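Local structure of pyroglutatmate porin OpdO (Pseudomonas aeruginosa, 3SZV) at residues G196-L201 with T206-Q211; Y286-I289 with D293-L296; A246-D249 with R253-D256. The protein forms an outer-membrane beta-barrel channel of the OprD porin family and probably lets small carboxylates such as pyroglutamate pass. One frame throughout, in Å; residues are numbered along the deposited sequence.

Contact 1 (G196-L201 with T206-Q211). With C8E ((hydroxyethyloxy)tri(ethyloxy)octane), chain B; C8E ((hydroxyethyloxy)tri(ethyloxy)octane), chain I.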
ATOM      1  N   GLY A 196     -11.070   0.511 -12.893  1.00 14.45           N
ATOM      2  CA  GLY A 196      -9.879   0.081 -13.600  1.00 15.17           C
ATOM      3  C   GLY A 196      -9.923  -1.384 -13.966  1.00 14.82           C
ATOM      4  O   GLY A 196     -10.651  -2.187 -13.354  1.00 16.49           O
ATOM      5  N   GLY A 197      -9.139  -1.733 -14.973  1.00 14.59           N
ATOM      6  CA  GLY A 197      -9.029  -3.104 -15.418  1.00 15.08           C
ATOM      7  C   GLY A 197      -7.590  -3.552 -15.460  1.00 13.79           C
ATOM      8  O   GLY A 197      -6.699  -2.771 -15.833  1.00 14.80           O
ATOM      9  N   ASP A 198      -7.366  -4.815 -15.101  1.00 15.14           N
ATOM     10  CA  ASP A 198      -6.064  -5.450 -15.235  1.00 15.07           C
ATOM     11  C   ASP A 198      -6.305  -6.681 -16.098  1.00 16.64           C
ATOM     12  O   ASP A 198      -7.072  -7.578 -15.723  1.00 17.62           O
ATOM     13  CB  ASP A 198      -5.515  -5.846 -13.865  1.00 15.84           C
ATOM     14  CG  ASP A 198      -5.509  -4.690 -12.891  1.00 14.92           C
ATOM     15  OD1 ASP A 198      -4.824  -3.681 -13.163  1.00 15.81           O
ATOM     16  OD2 ASP A 198      -6.183  -4.809 -11.836  1.00 18.81           O
ATOM     17  N   TYR A 199      -5.685  -6.697 -17.276  1.00 15.25           N
ATOM     18  CA  TYR A 199      -5.994  -7.690 -18.286  1.00 16.05           C
ATOM     19  C   TYR A 199      -4.767  -8.492 -18.691  1.00 17.50           C
ATOM     20  O   TYR A 199      -3.778  -7.926 -19.177  1.00 16.99           O
ATOM     21  CB  TYR A 199      -6.624  -7.028 -19.522  1.00 18.32           C
ATOM     22  CG  TYR A 199      -6.981  -8.051 -20.576  1.00 23.20           C
ATOM     23  CD1 TYR A 199      -7.676  -9.197 -20.229  1.00 21.62           C
ATOM     24  CD2 TYR A 199      -6.601  -7.896 -21.901  1.00 27.89           C
ATOM     25  CE1 TYR A 199      -7.997 -10.159 -21.165  1.00 29.45           C
ATOM     26  CE2 TYR A 199      -6.922  -8.864 -22.855  1.00 31.30           C
ATOM     27  CZ  TYR A 199      -7.621  -9.992 -22.473  1.00 35.45           C
ATOM     28  OH  TYR A 199      -7.952 -10.970 -23.394  1.00 33.81           O
ATOM     29  N   ARG A 200      -4.831  -9.806 -18.495  1.00 19.09           N
ATOM     30  CA  ARG A 200      -3.757 -10.681 -18.938  1.00 18.43           C
ATOM     31  C   ARG A 200      -3.872 -10.926 -20.444  1.00 19.03           C
ATOM     32  O   ARG A 200      -4.654 -11.767 -20.891  1.00 23.85           O
ATOM     33  CB  ARG A 200      -3.774 -11.986 -18.134  1.00 19.95           C
ATOM     34  CG  ARG A 200      -3.713 -11.726 -16.628  1.00 19.64           C
ATOM     35  CD  ARG A 200      -3.630 -13.013 -15.839  1.00 26.67           C
ATOM     36  NE  ARG A 200      -2.358 -13.688 -16.075  1.00 25.11           N
ATOM     37  CZ  ARG A 200      -2.046 -14.876 -15.572  1.00 30.77           C
ATOM     38  NH1 ARG A 200      -2.922 -15.525 -14.814  1.00 32.98           N
ATOM     39  NH2 ARG A 200      -0.864 -15.413 -15.835  1.00 29.00           N
ATOM     40  N   LEU A 201      -3.116 -10.148 -21.214  1.00 20.52           N
ATOM     41  CA  LEU A 201      -3.103 -10.276 -22.679  1.00 20.43           C
ATOM     42  C   LEU A 201      -2.554 -11.631 -23.086  1.00 24.60           C
ATOM     43  O   LEU A 201      -2.984 -12.214 -24.080  1.00 27.63           O
ATOM     44  CB  LEU A 201      -2.239  -9.176 -23.292  1.00 21.52           C
ATOM     45  CG  LEU A 201      -2.534  -7.731 -22.891  1.00 24.82           C
ATOM     46  CD1 LEU A 201      -1.622  -6.781 -23.647  1.00 30.23           C
ATOM     47  CD2 LEU A 201      -3.983  -7.402 -23.170  1.00 30.85           C
ATOM     48  N   THR A 206       0.558  -8.455 -18.716  1.00 16.36           N
ATOM     49  CA  THR A 206      -0.664  -7.883 -18.153  1.00 16.20           C
ATOM     50  C   THR A 206      -0.710  -6.371 -18.348  1.00 14.83           C
ATOM     51  O   THR A 206       0.221  -5.662 -17.967  1.00 16.38           O
ATOM     52  CB  THR A 206      -0.764  -8.201 -16.649  1.00 16.56           C
ATOM     53  OG1 THR A 206      -0.733  -9.617 -16.487  1.00 20.28           O
ATOM     54  CG2 THR A 206      -2.070  -7.672 -16.068  1.00 18.34           C
ATOM     55  N   ALA A 207      -1.795  -5.898 -18.943  1.00 15.24           N
ATOM     56  CA  ALA A 207      -1.986  -4.482 -19.225  1.00 15.64           C
ATOM     57  C   ALA A 207      -3.022  -3.936 -18.262  1.00 16.63           C
ATOM     58  O   ALA A 207      -4.041  -4.585 -18.018  1.00 17.66           O
ATOM     59  CB  ALA A 207      -2.465  -4.301 -20.654  1.00 19.25           C
ATOM     60  N   SER A 208      -2.779  -2.743 -17.733  1.00 15.92           N
ATOM     61  CA  SER A 208      -3.695  -2.152 -16.765  1.00 15.43           C
ATOM     62  C   SER A 208      -4.048  -0.729 -17.147  1.00 14.44           C
ATOM     63  O   SER A 208      -3.204   0.021 -17.642  1.00 14.74           O
ATOM     64  CB  SER A 208      -3.077  -2.167 -15.367  1.00 14.12           C
ATOM     65  OG  SER A 208      -2.896  -3.509 -14.916  1.00 17.35           O
ATOM     66  N   LEU A 209      -5.309  -0.365 -16.938  1.00 13.18           N
ATOM     67  CA  LEU A 209      -5.769   1.001 -17.163  1.00 13.27           C
ATOM     68  C   LEU A 209      -6.754   1.353 -16.053  1.00 12.80           C
ATOM     69  O   LEU A 209      -7.786   0.681 -15.893  1.00 13.97           O
ATOM     70  CB  LEU A 209      -6.425   1.113 -18.547  1.00 14.36           C
ATOM     71  CG  LEU A 209      -6.899   2.508 -18.945  1.00 16.31           C
ATOM     72  CD1 LEU A 209      -5.702   3.435 -19.148  1.00 15.84           C
ATOM     73  CD2 LEU A 209      -7.734   2.424 -20.202  1.00 20.62           C
ATOM     74  N   HIS A 210      -6.431   2.390 -15.280  1.00 13.08           N
ATOM     75  CA  HIS A 210      -7.259   2.834 -14.153  1.00 12.82           C
ATOM     76  C   HIS A 210      -7.515   4.323 -14.277  1.00 12.66           C
ATOM     77  O   HIS A 210      -6.605   5.089 -14.612  1.00 13.94           O
ATOM     78  CB  HIS A 210      -6.559   2.551 -12.822  1.00 12.07           C
ATOM     79  CG  HIS A 210      -6.475   1.090 -12.496  1.00 12.48           C
ATOM     80  ND1 HIS A 210      -7.116   0.528 -11.412  1.00 13.22           N
ATOM     81  CD2 HIS A 210      -5.861   0.070 -13.143  1.00 14.69           C
ATOM     82  CE1 HIS A 210      -6.883  -0.773 -11.392  1.00 14.51           C
ATOM     83  NE2 HIS A 210      -6.117  -1.075 -12.421  1.00 14.58           N
ATOM     84  N   GLN A 211      -8.736   4.743 -13.996  1.00 13.23           N
ATOM     85  CA  GLN A 211      -9.099   6.147 -14.108  1.00 12.50           C
ATOM     86  C   GLN A 211      -9.831   6.565 -12.845  1.00 15.55           C
ATOM     87  O   GLN A 211     -10.727   5.859 -12.377  1.00 15.44           O
ATOM     88  CB  GLN A 211      -9.995   6.319 -15.325  1.00 16.77           C
ATOM     89  CG  GLN A 211     -10.460   7.731 -15.597  1.00 21.48           C
ATOM     90  CD  GLN A 211     -11.175   7.835 -16.933  1.00 22.38           C
ATOM     91  OE1 GLN A 211     -10.721   7.278 -17.937  1.00 20.23           O
ATOM     92  NE2 GLN A 211     -12.304   8.528 -16.949  1.00 36.30           N
TER
HETATM   93  C3  C8E B 385     -13.577   5.499 -15.287  1.00 49.62           C
HETATM   94  C4  C8E B 385     -13.742   4.317 -16.235  1.00 49.67           C
HETATM   95  C5  C8E B 385     -12.392   3.723 -16.621  1.00 48.73           C
HETATM   96  C6  C8E B 385     -12.570   2.375 -17.306  1.00 48.77           C
HETATM   97  C7  C8E B 385     -11.502   1.394 -16.850  1.00 48.61           C
HETATM   98  C8  C8E B 385     -10.616   0.944 -18.002  1.00 47.71           C
HETATM   99  O9  C8E B 385     -10.817  -0.433 -18.223  1.00 48.01           O
HETATM  100  C10 C8E B 385     -10.040  -0.918 -19.295  1.00 48.08           C
HETATM  101  C11 C8E B 385      -9.081  -1.951 -18.712  1.00 48.87           C
HETATM  102  O12 C8E B 385      -8.650  -2.872 -19.689  1.00 48.25           O
HETATM  103  C13 C8E B 385      -7.368  -3.379 -19.388  1.00 46.26           C
HETATM  104  C14 C8E B 385      -6.443  -3.236 -20.587  1.00 45.77           C
HETATM  105  O15 C8E B 385      -5.764  -2.012 -20.456  1.00 44.57           O
HETATM  106  C16 C8E B 385      -5.473  -1.390 -21.685  1.00 45.81           C
HETATM  107  C17 C8E B 385      -4.269  -0.490 -21.441  1.00 46.63           C
HETATM  108  O18 C8E B 385      -3.074  -1.119 -21.841  1.00 46.66           O
HETATM  109  C19 C8E B 385      -2.026  -0.179 -21.922  1.00 49.95           C
HETATM  110  C20 C8E B 385      -0.682  -0.837 -21.640  1.00 51.12           C
HETATM  111  O21 C8E B 385       0.326  -0.044 -22.229  1.00 50.95           O
HETATM  112  C4  C8E I 392      -7.580  11.701 -15.710  1.00 29.40           C
HETATM  113  C5  C8E I 392      -9.079  11.424 -15.761  1.00 43.80           C
HETATM  114  C6  C8E I 392      -9.514  10.707 -14.488  1.00 21.66           C
HETATM  115  C7  C8E I 392     -10.887  11.154 -14.019  1.00 35.82           C
HETATM  116  C8  C8E I 392     -12.024  10.581 -14.854  1.00 50.52           C
HETATM  117  O9  C8E I 392     -13.132  10.317 -14.014  1.00 70.81           O
HETATM  118  C10 C8E I 392     -12.883   9.298 -13.068  1.00 55.78           C
HETATM  119  C11 C8E I 392     -13.984   8.268 -13.284  1.00 61.22           C
HETATM  120  O12 C8E I 392     -13.857   7.116 -12.490  1.00 51.80           O
HETATM  121  C13 C8E I 392     -15.111   6.477 -12.394  1.00 57.83           C
HETATM  122  C14 C8E I 392     -15.286   5.770 -11.056  1.00 58.24           C
HETATM  123  O15 C8E I 392     -16.411   4.923 -11.142  1.00 71.47           O
HETATM  124  C16 C8E I 392     -17.085   4.751  -9.916  1.00 49.42           C
HETATM  125  C17 C8E I 392     -16.791   3.348  -9.381  1.00 53.02           C
HETATM  126  O18 C8E I 392     -17.573   3.052  -8.244  1.00 65.04           O
HETATM  127  C19 C8E I 392     -18.214   1.796  -8.327  1.00 61.07           C
HETATM  128  C20 C8E I 392     -17.887   0.969  -7.086  1.00 47.38           C
HETATM  129  O21 C8E I 392     -19.052   0.797  -6.308  1.00 58.41           O
HETATM  130  O   HOH W   1      -0.328 -12.133 -17.509  1.00 19.02           O

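Contact 2 (Y286-I289 with D293-L296)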
ATOM      1  N   TYR A 286       3.695  14.525  -7.957  1.00 12.50           N
ATOM      2  CA  TYR A 286       2.761  13.422  -8.173  1.00 12.89           C
ATOM      3  C   TYR A 286       1.622  13.437  -7.158  1.00 11.78           C
ATOM      4  O   TYR A 286       1.860  13.345  -5.961  1.00 13.22           O
ATOM      5  CB  TYR A 286       3.514  12.122  -8.036  1.00 12.41           C
ATOM      6  CG  TYR A 286       2.698  10.893  -8.370  1.00 12.27           C
ATOM      7  CD1 TYR A 286       2.362  10.612  -9.690  1.00 12.88           C
ATOM      8  CD2 TYR A 286       2.292   9.999  -7.380  1.00 11.71           C
ATOM      9  CE1 TYR A 286       1.647   9.479 -10.033  1.00 12.31           C
ATOM     10  CE2 TYR A 286       1.561   8.855  -7.719  1.00 11.28           C
ATOM     11  CZ  TYR A 286       1.253   8.604  -9.043  1.00 12.24           C
ATOM     12  OH  TYR A 286       0.552   7.482  -9.427  1.00 13.13           O
ATOM     13  N   PRO A 287       0.381  13.550  -7.638  1.00 11.65           N
ATOM     14  CA  PRO A 287      -0.711  13.625  -6.669  1.00 12.96           C
ATOM     15  C   PRO A 287      -1.175  12.249  -6.229  1.00 12.92           C
ATOM     16  O   PRO A 287      -1.167  11.291  -7.007  1.00 13.21           O
ATOM     17  CB  PRO A 287      -1.825  14.330  -7.451  1.00 15.45           C
ATOM     18  CG  PRO A 287      -1.573  13.932  -8.874  1.00 21.14           C
ATOM     19  CD  PRO A 287      -0.061  13.846  -9.014  1.00 11.79           C
ATOM     20  N   TYR A 288      -1.570  12.174  -4.959  1.00 11.23           N
ATOM     21  CA  TYR A 288      -2.198  10.987  -4.384  1.00 11.45           C
ATOM     22  C   TYR A 288      -2.871  11.393  -3.099  1.00 11.43           C
ATOM     23  O   TYR A 288      -2.609  12.467  -2.569  1.00 12.62           O
ATOM     24  CB  TYR A 288      -1.191   9.857  -4.140  1.00 11.90           C
ATOM     25  CG  TYR A 288       0.072  10.128  -3.336  1.00 11.77           C
ATOM     26  CD1 TYR A 288       0.213   9.643  -2.041  1.00 12.88           C
ATOM     27  CD2 TYR A 288       1.163  10.786  -3.910  1.00 12.16           C
ATOM     28  CE1 TYR A 288       1.391   9.830  -1.326  1.00 13.18           C
ATOM     29  CE2 TYR A 288       2.344  10.960  -3.208  1.00 12.41           C
ATOM     30  CZ  TYR A 288       2.448  10.484  -1.917  1.00 12.24           C
ATOM     31  OH  TYR A 288       3.599  10.611  -1.196  1.00 14.17           O
ATOM     32  N   ILE A 289      -3.723  10.517  -2.574  1.00 11.76           N
ATOM     33  CA  ILE A 289      -4.425  10.815  -1.342  1.00 13.81           C
ATOM     34  C   ILE A 289      -3.435  10.910  -0.175  1.00 12.52           C
ATOM     35  O   ILE A 289      -2.629  10.009   0.055  1.00 12.49           O
ATOM     36  CB  ILE A 289      -5.487   9.742  -1.087  1.00 13.75           C
ATOM     37  CG1 ILE A 289      -6.636   9.915  -2.072  1.00 14.70           C
ATOM     38  CG2 ILE A 289      -6.008   9.835   0.335  1.00 15.61           C
ATOM     39  CD1 ILE A 289      -7.527   8.701  -2.182  1.00 16.23           C
ATOM     40  N   ASP A 293      -0.479   5.410   0.067  1.00 12.37           N
ATOM     41  CA  ASP A 293       0.757   5.056  -0.634  1.00 12.20           C
ATOM     42  C   ASP A 293       0.655   5.356  -2.129  1.00 11.70           C
ATOM     43  O   ASP A 293      -0.290   4.910  -2.791  1.00 12.90           O
ATOM     44  CB  ASP A 293       1.066   3.559  -0.475  1.00 12.04           C
ATOM     45  CG  ASP A 293       1.540   3.186   0.912  1.00 15.12           C
ATOM     46  OD1 ASP A 293       1.725   4.076   1.764  1.00 15.86           O
ATOM     47  OD2 ASP A 293       1.760   1.978   1.126  1.00 18.20           O
ATOM     48  N   PRO A 294       1.630   6.081  -2.676  1.00 10.67           N
ATOM     49  CA  PRO A 294       1.613   6.349  -4.118  1.00 11.19           C
ATOM     50  C   PRO A 294       2.153   5.154  -4.884  1.00 11.11           C
ATOM     51  O   PRO A 294       3.066   4.471  -4.399  1.00 12.80           O
ATOM     52  CB  PRO A 294       2.561   7.555  -4.250  1.00 12.00           C
ATOM     53  CG  PRO A 294       3.596   7.324  -3.153  1.00 12.07           C
ATOM     54  CD  PRO A 294       2.789   6.702  -1.998  1.00 11.13           C
ATOM     55  N   TYR A 295       1.633   4.922  -6.093  1.00 11.23           N
ATOM     56  CA  TYR A 295       2.051   3.759  -6.874  1.00 11.51           C
ATOM     57  C   TYR A 295       3.251   4.104  -7.755  1.00 12.37           C
ATOM     58  O   TYR A 295       3.213   3.966  -8.986  1.00 11.87           O
ATOM     59  CB  TYR A 295       0.875   3.243  -7.705  1.00 12.83           C
ATOM     60  CG  TYR A 295       1.001   1.806  -8.155  1.00 12.12           C
ATOM     61  CD1 TYR A 295       1.148   0.784  -7.233  1.00 14.92           C
ATOM     62  CD2 TYR A 295       0.925   1.466  -9.498  1.00 12.97           C
ATOM     63  CE1 TYR A 295       1.238  -0.544  -7.649  1.00 18.80           C
ATOM     64  CE2 TYR A 295       1.009   0.155  -9.921  1.00 13.83           C
ATOM     65  CZ  TYR A 295       1.178  -0.843  -8.995  1.00 18.56           C
ATOM     66  OH  TYR A 295       1.269  -2.157  -9.418  1.00 22.81           O
ATOM     67  N   LEU A 296       4.326   4.516  -7.089  1.00 11.76           N
ATOM     68  CA  LEU A 296       5.553   4.954  -7.759  1.00 11.76           C
ATOM     69  C   LEU A 296       6.633   3.915  -7.563  1.00 11.34           C
ATOM     70  O   LEU A 296       6.815   3.408  -6.455  1.00 12.73           O
ATOM     71  CB  LEU A 296       6.025   6.290  -7.191  1.00 12.94           C
ATOM     72  CG  LEU A 296       5.107   7.477  -7.500  1.00 11.81           C
ATOM     73  CD1 LEU A 296       5.535   8.686  -6.670  1.00 12.96           C
ATOM     74  CD2 LEU A 296       5.109   7.818  -9.008  1.00 14.30           C
TER
HETATM   75  O   HOH W   2      -0.635   6.327  -7.268  1.00 13.54           O
HETATM   76  O   HOH W   3       2.098   5.590 -11.060  1.00 13.93           O

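Contact 3 (A246-D249 with R253-D256)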
ATOM      1  N   ALA A 246      -2.135  13.469 -14.396  1.00 13.92           N
ATOM      2  CA  ALA A 246      -3.144  14.091 -13.558  1.00 14.31           C
ATOM      3  C   ALA A 246      -3.383  15.538 -13.970  1.00 13.46           C
ATOM      4  O   ALA A 246      -2.479  16.231 -14.440  1.00 15.23           O
ATOM      5  CB  ALA A 246      -2.717  14.040 -12.094  1.00 13.78           C
ATOM      6  N   SER A 247      -4.611  15.998 -13.760  1.00 13.69           N
ATOM      7  CA  SER A 247      -4.990  17.384 -13.980  1.00 13.14           C
ATOM      8  C   SER A 247      -5.962  17.773 -12.872  1.00 12.93           C
ATOM      9  O   SER A 247      -6.327  16.933 -12.034  1.00 14.67           O
ATOM     10  CB  SER A 247      -5.642  17.522 -15.352  1.00 18.97           C
ATOM     11  OG  SER A 247      -6.870  16.827 -15.388  1.00 27.49           O
ATOM     12  N   GLU A 248      -6.366  19.039 -12.840  1.00 15.10           N
ATOM     13  CA  GLU A 248      -7.260  19.498 -11.781  1.00 15.45           C
ATOM     14  C   GLU A 248      -8.691  18.980 -11.977  1.00 18.36           C
ATOM     15  O   GLU A 248      -9.086  18.619 -13.089  1.00 19.95           O
ATOM     16  CB  GLU A 248      -7.239  21.025 -11.662  1.00 15.68           C
ATOM     17  CG  GLU A 248      -7.954  21.741 -12.791  1.00 16.80           C
ATOM     18  CD  GLU A 248      -7.133  21.897 -14.068  1.00 17.26           C
ATOM     19  OE1 GLU A 248      -5.976  21.442 -14.135  1.00 17.08           O
ATOM     20  OE2 GLU A 248      -7.680  22.480 -15.025  1.00 24.67           O
ATOM     21  N   ASP A 249      -9.446  18.930 -10.880  1.00 15.34           N
ATOM     22  CA  ASP A 249     -10.864  18.622 -10.946  1.00 15.34           C
ATOM     23  C   ASP A 249     -11.693  19.738 -10.336  1.00 16.33           C
ATOM     24  O   ASP A 249     -11.276  20.387  -9.377  1.00 18.34           O
ATOM     25  CB  ASP A 249     -11.194  17.320 -10.201  1.00 17.07           C
ATOM     26  CG  ASP A 249     -12.646  16.920 -10.381  1.00 18.20           C
ATOM     27  OD1 ASP A 249     -13.023  16.592 -11.530  1.00 21.05           O
ATOM     28  OD2 ASP A 249     -13.440  16.948  -9.402  1.00 19.18           O
ATOM     29  N   ARG A 253      -7.371  24.787  -8.397  1.00 17.97           N
ATOM     30  CA  ARG A 253      -6.399  25.500  -9.216  1.00 17.18           C
ATOM     31  C   ARG A 253      -5.816  24.547 -10.256  1.00 16.05           C
ATOM     32  O   ARG A 253      -5.769  23.327 -10.052  1.00 16.78           O
ATOM     33  CB  ARG A 253      -5.280  26.046  -8.337  1.00 20.86           C
ATOM     34  CG  ARG A 253      -4.443  24.952  -7.688  1.00 24.87           C
ATOM     35  CD  ARG A 253      -3.072  25.458  -7.299  1.00 42.53           C
ATOM     36  NE  ARG A 253      -2.292  24.472  -6.552  1.00 30.92           N
ATOM     37  CZ  ARG A 253      -1.443  23.609  -7.099  1.00 35.15           C
ATOM     38  NH1 ARG A 253      -1.266  23.580  -8.415  1.00 37.79           N
ATOM     39  NH2 ARG A 253      -0.768  22.770  -6.325  1.00 33.66           N
ATOM     40  N   GLU A 254      -5.338  25.104 -11.363  1.00 18.46           N
ATOM     41  CA  GLU A 254      -4.797  24.260 -12.416  1.00 17.17           C
ATOM     42  C   GLU A 254      -3.665  23.371 -11.925  1.00 17.14           C
ATOM     43  O   GLU A 254      -2.780  23.817 -11.187  1.00 20.28           O
ATOM     44  CB  GLU A 254      -4.348  25.092 -13.606  1.00 19.04           C
ATOM     45  CG  GLU A 254      -5.507  25.661 -14.375  1.00 21.39           C
ATOM     46  CD  GLU A 254      -5.073  26.446 -15.587  1.00 25.11           C
ATOM     47  OE1 GLU A 254      -3.900  26.309 -16.017  1.00 26.99           O
ATOM     48  OE2 GLU A 254      -5.916  27.210 -16.100  1.00 33.33           O
ATOM     49  N   LEU A 255      -3.702  22.118 -12.364  1.00 15.81           N
ATOM     50  CA  LEU A 255      -2.733  21.112 -11.970  1.00 15.56           C
ATOM     51  C   LEU A 255      -2.303  20.355 -13.207  1.00 15.88           C
ATOM     52  O   LEU A 255      -3.137  20.049 -14.065  1.00 16.80           O
ATOM     53  CB  LEU A 255      -3.373  20.114 -11.005  1.00 18.17           C
ATOM     54  CG  LEU A 255      -3.570  20.419  -9.526  1.00 38.04           C
ATOM     55  CD1 LEU A 255      -4.136  19.178  -8.850  1.00 26.98           C
ATOM     56  CD2 LEU A 255      -2.257  20.810  -8.883  1.00 31.42           C
ATOM     57  N   ASP A 256      -1.009  20.074 -13.323  1.00 16.62           N
ATOM     58  CA  ASP A 256      -0.500  19.239 -14.410  1.00 19.33           C
ATOM     59  C   ASP A 256       0.639  18.377 -13.879  1.00 15.96           C
ATOM     60  O   ASP A 256       1.687  18.898 -13.505  1.00 17.88           O
ATOM     61  CB  ASP A 256      -0.022  20.098 -15.583  1.00 19.01           C
ATOM     62  CG  ASP A 256       0.843  19.329 -16.565  1.00 31.43           C
ATOM     63  OD1 ASP A 256       0.592  18.124 -16.778  1.00 36.74           O
ATOM     64  OD2 ASP A 256       1.786  19.933 -17.121  1.00 40.24           O
TER
HETATM   65  O   HOH W   4      -1.807  17.016 -17.020  1.00 20.54           O
HETATM   66  O   HOH W   5      -8.014  25.212 -16.405  1.00 56.25           O

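Contact 1 (G196-L201 with T206-Q211)
An antiparallel beta hairpin of the barrel wall joins G196-L201 to T206-Q211. G197 pairs with L209 and Y199 with A207, each through two backbone hydrogen bonds; Y199 N to A207 O is 2.8 Å.

D198, S208 and H210 lie on one face. D198 CG stands beside its own backbone N (chi1 -53°), which turns OD1 toward the second strand. S208 OG donates to D198 OD1 at 2.6 Å, on the lone pair away from OD2. H210 NE2 donates to D198 OD1 at 3.0 Å, nearly straight (171°). The bond lies in the imidazole plane but meets the carboxylate from above its plane. G196 CA makes a CH-pi contact over the face of the H210 ring, 3.7 Å from its centroid.

On the other face, A207, L209, Y199 CB and G197 CA touch a bound C8E detergent; A207 CB is 3.5 Å from its O18. This is consistent with the lipid-facing side. A water links R200 NE to T206 OG1, while R200 NH2 hydrogen-bonds to P203 O.

D198 OD1 takes two donors, and OD2 forms a salt bridge with R162 on the neighbouring strand 159-170. This network probably favours the charged carboxylate and fixes the H210 ring.

Contact 2 (Y286-I289 with D293-L296)
P294 fits against two tyrosines, Y286 and Y288, where one loop between strands 271-281 and 311-320 folds back on itself. The pyrrolidine ring is the bump, and the Y288 ring is the flat surface that receives it. P294 CB sits over the centre of the Y288 ring, 3.5 Å from the centroid and 8° off the normal. CG and CD continue across the same face toward the hydroxyl end, with P294 CD 3.5 Å from Y288 CE1. In Y288, chi1 (53°) swings the ring toward P294, and chi2 (107°) turns its face to the proline.

The second bump is L296. L296 CD2 is centred over one face of the Y286 ring, 3.7 Å from the centroid and almost exactly on the normal. L296 CD1 lies 3.6 Å from Y286 CD2. P294 CB also meets the edge of this ring, 3.8 Å from Y286 CE2. One proline carbon therefore touches the face of one tyrosine and the edge of the other.

No direct hydrogen bond crosses the contact. Two waters bridge instead: Y286 OH is linked through one to Y295 N and through the other to Y295 O. Y295 is the centre of an inverse gamma turn, and its ring forms a cation-pi contact with R242.

The hydroxyl of Y288 hydrogen-bonds to D304 of the same loop. Y286 and L296 rest on A259 of strand 256-268, and Y286 also touches Q220 of strand 218-230 and A244 of strand 236-248. The loop folds inward against the inner side of the barrel wall, as loops that narrow porin channels do.

Contact 3 (A246-D249 with R253-D256)
E248 and L255 make the single direct hydrogen bond between A246-D249 and R253-D256. L255 N donates to E248 OE1 at 3.0 Å, nearly straight at 175°. The N-H comes from above the carboxylate plane. With chi1 at 73° and a second bend at chi2, the E248 chain curls so that OE1 reaches the L255 backbone.

Two waters add bridges. One donates to A246 O and D256 OD1. The other donates to E248 OE2 and E254 OE2. These two glutamates lie side by side and point the same way, with their carboxylate planes 17° apart. E248 OE2 and E254 OE2 are 5.2 Å apart, and the shared water probably eases the repulsion of like charges.

The segments form the end of a beta hairpin of the barrel, where strand 236-248 turns back toward strand 256-268. They run roughly antiparallel. Nearby, R253 forms a salt bridge with D284, and D249 with R219.

Close packing is mostly between side chain and backbone. E248 CB lies 3.2 Å from R253 O. L255 CB comes within 3.7 Å of E248 N, and its side chain also touches Y218 of strand 218-230. S247 CA makes a C-H...O contact with L255 O at 3.2 Å.

Contact 3 and contact 2 touch directly: P287 CG packs on A246 CB at 3.4 Å. Their centres are 15 Å apart. The loop of contact 2 thus meets the end of strand 236-248, which carries part of contact 3. D284, just before contact 2 in the chain, hydrogen-bonds to D256 of contact 3. Contact 1 stands apart. Its nearest atoms are about 7 Å from contact 2 and about 10 Å from contact 3. Strand 218-230 connects all three, touching side chains from each. C8E lies against contact 1; the side chain of S247 in contact 3 is about 5 Å from a C8E, and that of Y295 in contact 2 about 10 Å.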